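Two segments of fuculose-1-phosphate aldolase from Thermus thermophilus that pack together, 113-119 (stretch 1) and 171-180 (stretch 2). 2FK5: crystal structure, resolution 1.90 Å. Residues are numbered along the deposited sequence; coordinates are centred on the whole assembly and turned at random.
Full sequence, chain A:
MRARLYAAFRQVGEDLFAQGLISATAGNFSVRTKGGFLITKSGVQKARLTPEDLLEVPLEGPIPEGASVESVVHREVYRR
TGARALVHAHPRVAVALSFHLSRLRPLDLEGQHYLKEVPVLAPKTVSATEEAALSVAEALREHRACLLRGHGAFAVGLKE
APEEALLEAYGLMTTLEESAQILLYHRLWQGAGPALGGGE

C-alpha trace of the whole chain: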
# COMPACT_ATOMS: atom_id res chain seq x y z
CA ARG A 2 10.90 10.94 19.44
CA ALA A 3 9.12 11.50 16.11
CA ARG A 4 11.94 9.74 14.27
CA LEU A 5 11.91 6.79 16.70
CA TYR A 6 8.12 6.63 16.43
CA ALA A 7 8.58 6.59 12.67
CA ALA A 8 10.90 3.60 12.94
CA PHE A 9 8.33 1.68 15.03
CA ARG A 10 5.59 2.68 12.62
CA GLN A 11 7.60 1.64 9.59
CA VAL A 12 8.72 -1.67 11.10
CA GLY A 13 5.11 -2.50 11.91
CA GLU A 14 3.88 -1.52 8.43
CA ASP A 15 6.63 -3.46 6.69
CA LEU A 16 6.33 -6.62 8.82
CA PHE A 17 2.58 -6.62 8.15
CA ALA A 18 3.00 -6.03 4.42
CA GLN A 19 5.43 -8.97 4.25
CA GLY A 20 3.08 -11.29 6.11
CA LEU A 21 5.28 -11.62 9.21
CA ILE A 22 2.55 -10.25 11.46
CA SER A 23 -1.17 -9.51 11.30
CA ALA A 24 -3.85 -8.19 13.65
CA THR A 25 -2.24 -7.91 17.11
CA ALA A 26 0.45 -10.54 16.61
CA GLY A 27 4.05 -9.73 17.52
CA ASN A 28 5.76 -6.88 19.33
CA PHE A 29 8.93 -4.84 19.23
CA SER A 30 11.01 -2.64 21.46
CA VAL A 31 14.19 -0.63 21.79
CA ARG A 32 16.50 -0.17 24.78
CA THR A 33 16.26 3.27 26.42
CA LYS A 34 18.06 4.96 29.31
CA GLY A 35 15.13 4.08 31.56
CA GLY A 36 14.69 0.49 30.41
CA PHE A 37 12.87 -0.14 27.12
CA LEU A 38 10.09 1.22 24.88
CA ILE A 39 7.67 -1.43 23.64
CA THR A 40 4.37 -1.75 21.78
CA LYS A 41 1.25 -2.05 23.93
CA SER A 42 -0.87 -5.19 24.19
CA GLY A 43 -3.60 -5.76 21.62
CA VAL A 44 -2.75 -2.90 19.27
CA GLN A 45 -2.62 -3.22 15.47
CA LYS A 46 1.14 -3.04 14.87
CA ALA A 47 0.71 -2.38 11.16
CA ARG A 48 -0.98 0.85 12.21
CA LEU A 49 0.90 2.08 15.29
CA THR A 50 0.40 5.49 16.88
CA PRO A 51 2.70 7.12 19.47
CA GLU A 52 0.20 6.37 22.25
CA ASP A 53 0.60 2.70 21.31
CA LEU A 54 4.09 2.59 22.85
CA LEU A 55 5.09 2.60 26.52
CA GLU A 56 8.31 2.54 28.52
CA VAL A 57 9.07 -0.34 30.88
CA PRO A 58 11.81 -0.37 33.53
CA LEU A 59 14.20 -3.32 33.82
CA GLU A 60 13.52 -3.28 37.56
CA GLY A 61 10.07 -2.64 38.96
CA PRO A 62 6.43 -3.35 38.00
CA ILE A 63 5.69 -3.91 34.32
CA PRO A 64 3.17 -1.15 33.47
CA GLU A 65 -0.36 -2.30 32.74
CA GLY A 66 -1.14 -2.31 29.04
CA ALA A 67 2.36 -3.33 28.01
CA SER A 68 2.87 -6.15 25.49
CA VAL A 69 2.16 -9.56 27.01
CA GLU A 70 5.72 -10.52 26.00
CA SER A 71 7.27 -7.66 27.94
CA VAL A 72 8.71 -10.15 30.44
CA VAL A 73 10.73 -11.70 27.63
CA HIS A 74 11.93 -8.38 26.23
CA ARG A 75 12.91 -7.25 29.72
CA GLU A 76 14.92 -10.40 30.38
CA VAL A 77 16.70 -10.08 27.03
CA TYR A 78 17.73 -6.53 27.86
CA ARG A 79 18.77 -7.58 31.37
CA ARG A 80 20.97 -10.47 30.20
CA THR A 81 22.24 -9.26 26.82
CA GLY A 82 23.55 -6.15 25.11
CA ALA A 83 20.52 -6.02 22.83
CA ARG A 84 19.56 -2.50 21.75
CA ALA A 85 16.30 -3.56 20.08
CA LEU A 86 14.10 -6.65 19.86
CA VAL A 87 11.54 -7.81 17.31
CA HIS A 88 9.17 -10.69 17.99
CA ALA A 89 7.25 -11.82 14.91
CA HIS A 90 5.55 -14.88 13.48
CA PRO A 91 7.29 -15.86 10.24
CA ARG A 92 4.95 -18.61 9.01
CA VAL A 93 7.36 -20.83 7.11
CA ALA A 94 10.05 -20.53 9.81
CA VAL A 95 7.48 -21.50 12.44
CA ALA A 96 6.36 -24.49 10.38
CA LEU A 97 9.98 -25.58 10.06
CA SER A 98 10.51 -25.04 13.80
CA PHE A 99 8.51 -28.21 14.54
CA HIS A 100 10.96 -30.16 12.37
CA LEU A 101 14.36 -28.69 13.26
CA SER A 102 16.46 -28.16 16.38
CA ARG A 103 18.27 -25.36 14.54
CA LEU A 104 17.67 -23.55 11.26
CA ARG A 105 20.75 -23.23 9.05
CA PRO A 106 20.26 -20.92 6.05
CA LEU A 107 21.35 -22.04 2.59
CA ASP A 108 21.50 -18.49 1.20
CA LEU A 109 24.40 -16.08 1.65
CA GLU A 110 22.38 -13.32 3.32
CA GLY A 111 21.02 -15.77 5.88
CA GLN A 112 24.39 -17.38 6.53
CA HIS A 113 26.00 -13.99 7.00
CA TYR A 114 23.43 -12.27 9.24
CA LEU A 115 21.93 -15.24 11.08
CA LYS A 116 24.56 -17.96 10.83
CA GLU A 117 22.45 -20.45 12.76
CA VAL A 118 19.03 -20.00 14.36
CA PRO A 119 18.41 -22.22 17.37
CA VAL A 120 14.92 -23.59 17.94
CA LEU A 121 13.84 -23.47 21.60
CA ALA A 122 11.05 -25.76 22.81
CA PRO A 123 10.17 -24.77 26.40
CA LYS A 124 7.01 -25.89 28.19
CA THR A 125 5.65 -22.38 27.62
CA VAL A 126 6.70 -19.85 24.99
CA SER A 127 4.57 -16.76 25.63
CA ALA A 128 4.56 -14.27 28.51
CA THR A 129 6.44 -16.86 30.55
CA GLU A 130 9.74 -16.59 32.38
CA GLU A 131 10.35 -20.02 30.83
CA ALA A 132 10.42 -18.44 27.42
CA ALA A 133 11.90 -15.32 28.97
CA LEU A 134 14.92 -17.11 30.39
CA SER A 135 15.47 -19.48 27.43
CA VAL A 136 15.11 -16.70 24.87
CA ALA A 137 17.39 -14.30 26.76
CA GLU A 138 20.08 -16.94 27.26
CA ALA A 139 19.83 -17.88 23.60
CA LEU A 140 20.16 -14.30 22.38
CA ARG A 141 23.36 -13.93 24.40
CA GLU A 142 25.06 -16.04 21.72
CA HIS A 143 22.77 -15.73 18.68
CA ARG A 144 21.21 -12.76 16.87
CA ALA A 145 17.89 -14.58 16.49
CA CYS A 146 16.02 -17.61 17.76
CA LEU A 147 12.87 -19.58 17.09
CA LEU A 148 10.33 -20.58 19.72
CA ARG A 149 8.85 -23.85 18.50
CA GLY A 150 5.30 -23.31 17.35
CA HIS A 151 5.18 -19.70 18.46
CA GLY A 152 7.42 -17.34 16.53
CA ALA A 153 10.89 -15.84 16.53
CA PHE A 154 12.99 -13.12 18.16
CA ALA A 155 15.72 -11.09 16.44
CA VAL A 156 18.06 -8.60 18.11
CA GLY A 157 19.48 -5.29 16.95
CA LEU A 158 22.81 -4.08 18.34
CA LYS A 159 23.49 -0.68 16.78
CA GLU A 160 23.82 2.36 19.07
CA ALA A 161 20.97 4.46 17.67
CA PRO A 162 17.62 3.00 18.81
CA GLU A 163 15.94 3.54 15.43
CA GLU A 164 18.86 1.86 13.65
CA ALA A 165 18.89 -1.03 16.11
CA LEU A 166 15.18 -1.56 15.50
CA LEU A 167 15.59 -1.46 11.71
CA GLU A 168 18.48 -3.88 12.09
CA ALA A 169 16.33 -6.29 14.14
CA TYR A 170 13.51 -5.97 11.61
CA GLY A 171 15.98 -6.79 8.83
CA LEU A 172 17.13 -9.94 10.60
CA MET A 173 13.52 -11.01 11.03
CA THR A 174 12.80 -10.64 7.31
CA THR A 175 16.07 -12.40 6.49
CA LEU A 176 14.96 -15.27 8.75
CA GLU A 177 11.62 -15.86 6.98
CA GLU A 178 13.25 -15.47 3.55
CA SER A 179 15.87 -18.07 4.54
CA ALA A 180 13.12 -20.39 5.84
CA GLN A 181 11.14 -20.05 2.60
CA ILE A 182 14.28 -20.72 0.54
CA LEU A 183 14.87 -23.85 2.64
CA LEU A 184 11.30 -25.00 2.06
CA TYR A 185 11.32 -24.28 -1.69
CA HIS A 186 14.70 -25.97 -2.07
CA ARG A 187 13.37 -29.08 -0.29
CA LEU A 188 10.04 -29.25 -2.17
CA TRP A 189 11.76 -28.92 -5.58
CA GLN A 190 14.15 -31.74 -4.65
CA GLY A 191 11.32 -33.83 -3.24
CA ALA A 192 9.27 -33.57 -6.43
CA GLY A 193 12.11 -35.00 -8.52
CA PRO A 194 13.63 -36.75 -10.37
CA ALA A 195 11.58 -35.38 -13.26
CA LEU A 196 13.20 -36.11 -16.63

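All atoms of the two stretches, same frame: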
# COMPACT_ATOMS: atom_id res chain seq x y z
N HIS A 113 25.24 -15.11 6.50
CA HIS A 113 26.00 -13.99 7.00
C HIS A 113 25.39 -13.29 8.22
O HIS A 113 26.08 -13.06 9.21
CB HIS A 113 26.23 -12.96 5.90
CG HIS A 113 26.99 -11.75 6.35
ND1 HIS A 113 26.36 -10.61 6.82
CD2 HIS A 113 28.32 -11.52 6.45
CE1 HIS A 113 27.28 -9.73 7.18
NE2 HIS A 113 28.47 -10.26 6.97
N TYR A 114 24.10 -12.97 8.14
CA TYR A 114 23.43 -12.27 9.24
C TYR A 114 22.92 -13.14 10.38
O TYR A 114 22.94 -12.72 11.53
CB TYR A 114 22.24 -11.47 8.69
CG TYR A 114 22.62 -10.24 7.90
CD1 TYR A 114 23.42 -9.25 8.46
CD2 TYR A 114 22.17 -10.06 6.60
CE1 TYR A 114 23.76 -8.10 7.74
CE2 TYR A 114 22.50 -8.93 5.87
CZ TYR A 114 23.30 -7.95 6.44
OH TYR A 114 23.63 -6.83 5.72
N LEU A 115 22.47 -14.35 10.06
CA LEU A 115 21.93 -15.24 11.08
C LEU A 115 22.88 -16.33 11.53
O LEU A 115 22.93 -16.66 12.72
CB LEU A 115 20.63 -15.87 10.58
CG LEU A 115 19.56 -14.86 10.18
CD1 LEU A 115 18.40 -15.55 9.49
CD2 LEU A 115 19.08 -14.13 11.42
N LYS A 116 23.62 -16.88 10.57
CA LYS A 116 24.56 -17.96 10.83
C LYS A 116 23.79 -19.24 11.15
O LYS A 116 23.71 -20.15 10.33
CB LYS A 116 25.48 -17.58 12.01
CG LYS A 116 26.38 -16.39 11.71
CD LYS A 116 27.20 -15.98 12.92
CE LYS A 116 28.04 -14.75 12.61
NZ LYS A 116 28.85 -14.28 13.77
N GLU A 117 23.23 -19.30 12.35
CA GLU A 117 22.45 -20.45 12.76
C GLU A 117 21.36 -19.95 13.69
O GLU A 117 21.61 -19.13 14.56
CB GLU A 117 23.36 -21.45 13.48
CG GLU A 117 22.69 -22.77 13.81
CD GLU A 117 23.62 -23.71 14.54
OE1 GLU A 117 23.81 -23.54 15.77
OE2 GLU A 117 24.18 -24.62 13.88
N VAL A 118 20.14 -20.43 13.51
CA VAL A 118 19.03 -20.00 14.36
C VAL A 118 18.55 -21.16 15.22
O VAL A 118 17.91 -22.09 14.73
CB VAL A 118 17.83 -19.50 13.52
CG1 VAL A 118 16.69 -19.02 14.45
CG2 VAL A 118 18.29 -18.37 12.61
N PRO A 119 18.86 -21.12 16.52
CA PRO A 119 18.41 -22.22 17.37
C PRO A 119 16.90 -22.24 17.57
O PRO A 119 16.24 -21.19 17.59
CB PRO A 119 19.14 -21.97 18.68
CG PRO A 119 19.23 -20.47 18.73
CD PRO A 119 19.63 -20.14 17.31
N GLY A 171 15.29 -6.20 9.97
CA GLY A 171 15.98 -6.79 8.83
C GLY A 171 16.35 -8.24 9.06
O GLY A 171 16.26 -9.08 8.15
N LEU A 172 16.76 -8.56 10.28
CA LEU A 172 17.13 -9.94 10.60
C LEU A 172 15.89 -10.81 10.58
O LEU A 172 15.95 -11.97 10.20
CB LEU A 172 17.78 -10.03 11.98
CG LEU A 172 19.19 -9.44 12.09
CD1 LEU A 172 19.65 -9.48 13.53
CD2 LEU A 172 20.13 -10.24 11.20
N MET A 173 14.76 -10.25 11.01
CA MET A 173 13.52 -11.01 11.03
C MET A 173 13.09 -11.35 9.61
O MET A 173 12.68 -12.48 9.33
CB MET A 173 12.42 -10.23 11.75
CG MET A 173 11.11 -11.00 11.93
SD MET A 173 11.29 -12.54 12.88
CE MET A 173 11.64 -11.89 14.51
N THR A 174 13.19 -10.38 8.69
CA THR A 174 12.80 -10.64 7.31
C THR A 174 13.77 -11.61 6.67
O THR A 174 13.36 -12.46 5.87
CB THR A 174 12.72 -9.33 6.45
OG1 THR A 174 13.99 -8.68 6.40
CG2 THR A 174 11.70 -8.38 7.03
N THR A 175 15.05 -11.50 7.02
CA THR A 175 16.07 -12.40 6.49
C THR A 175 15.76 -13.83 6.95
O THR A 175 15.93 -14.79 6.19
CB THR A 175 17.48 -12.00 6.98
OG1 THR A 175 17.85 -10.77 6.36
CG2 THR A 175 18.50 -13.07 6.63
N LEU A 176 15.31 -13.96 8.20
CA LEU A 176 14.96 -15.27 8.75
C LEU A 176 13.82 -15.94 7.97
O LEU A 176 13.93 -17.11 7.62
CB LEU A 176 14.55 -15.15 10.22
CG LEU A 176 13.91 -16.41 10.83
CD1 LEU A 176 14.73 -17.64 10.52
CD2 LEU A 176 13.78 -16.23 12.33
N GLU A 177 12.73 -15.22 7.71
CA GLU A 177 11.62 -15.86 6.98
C GLU A 177 12.01 -16.14 5.53
O GLU A 177 11.62 -17.16 4.98
CB GLU A 177 10.34 -15.01 7.05
CG GLU A 177 9.16 -15.57 6.21
CD GLU A 177 8.56 -16.89 6.73
OE1 GLU A 177 7.49 -17.30 6.21
OE2 GLU A 177 9.13 -17.53 7.63
N GLU A 178 12.80 -15.25 4.92
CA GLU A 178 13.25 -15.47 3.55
C GLU A 178 14.14 -16.73 3.50
O GLU A 178 14.01 -17.55 2.59
CB GLU A 178 14.04 -14.26 3.04
CG GLU A 178 13.24 -12.97 3.11
CD GLU A 178 14.03 -11.75 2.68
OE1 GLU A 178 15.24 -11.69 2.98
OE2 GLU A 178 13.44 -10.85 2.06
N SER A 179 15.02 -16.89 4.48
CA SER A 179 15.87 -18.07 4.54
C SER A 179 15.04 -19.34 4.76
O SER A 179 15.33 -20.39 4.18
CB SER A 179 16.92 -17.92 5.66
OG SER A 179 17.96 -17.02 5.28
N ALA A 180 14.00 -19.25 5.58
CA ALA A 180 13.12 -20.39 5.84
C ALA A 180 12.36 -20.79 4.57
O ALA A 180 12.24 -21.97 4.24
CB ALA A 180 12.13 -20.05 6.95

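Stretch 1 leaves a helix, turns, and enters a strand, and it lies against one continuous helix, residues 171-180. The two segments bury 310 Å² between them, both sides summed, and no hydrogen bond crosses the interface. The contact therefore rests on packing, chiefly of apolar side chains, some of it against the helix backbone.

His-113, still helical, is out of reach of the other stretch. Tyr-114 is the first residue to touch. Its CA-to-CB bond points toward the helix, and the nearest CA of stretch 2 is that of Leu-172, 6.9 Å from the CA of Tyr-114. The closest atoms are Tyr-114 CB and Leu-172 CD2, at 3.5 Å, a tight van der Waals contact. Leu-172 sets out sideways, but with chi1 at -71° (m) and chi2 at 174° (t) the end of its side chain comes nearer to stretch 1. The tyrosine ring meets Leu-172 CD2 obliquely, as it does the Thr-175 hydroxyl, where Tyr-114 CD2 lies 4.4 Å from Thr-175 OG1.

Leu-115 is the centre of the contact, with 85 Å² covered, more than any other residue. Its m,t rotamer spreads the two methyl groups along the helix. Leu-115 CD2 reaches back to Leu-172, 4.0 Å from Leu-172 CD2 and also 4.0 Å from Leu-172 O. Leu-172 O already accepts a hydrogen bond from Leu-176 N at 2.9 Å. Leu-115 CD1 lies farther along, 3.8 Å from Thr-175 CG2 and 3.5 Å from Leu-176 CA; the latter approach brings the methyl close to the helix backbone itself. Leu-176 CB is 3.9 Å and Ser-179 OG 4.5 Å from Leu-115 CD1, and the serine marks the edge of its reach.

Lys-116 breaks the helical path with positive phi (71°), and its side chain is out of reach of the other stretch. Glu-117 is likewise out of reach. A weak backbone hydrogen bond from Glu-117 N to Leu-115 O, 2.7 Å long, spans this turn.

Val-118, at the start of the strand, points toward the helix again. Val-118 CG2 lies 4.2 Å from Leu-176 CD1, a looser apolar contact than those of Leu-115. Leu-176 thus meets both Leu-115 and Val-118, which flank Lys-116 and Glu-117, neither of which touches the helix. Pro-119 ends the segment out of reach of the helix. On the helix, Met-173 and Glu-177 point away from stretch 1, whereas Thr-175 and Ser-179, one turn apart, point toward it.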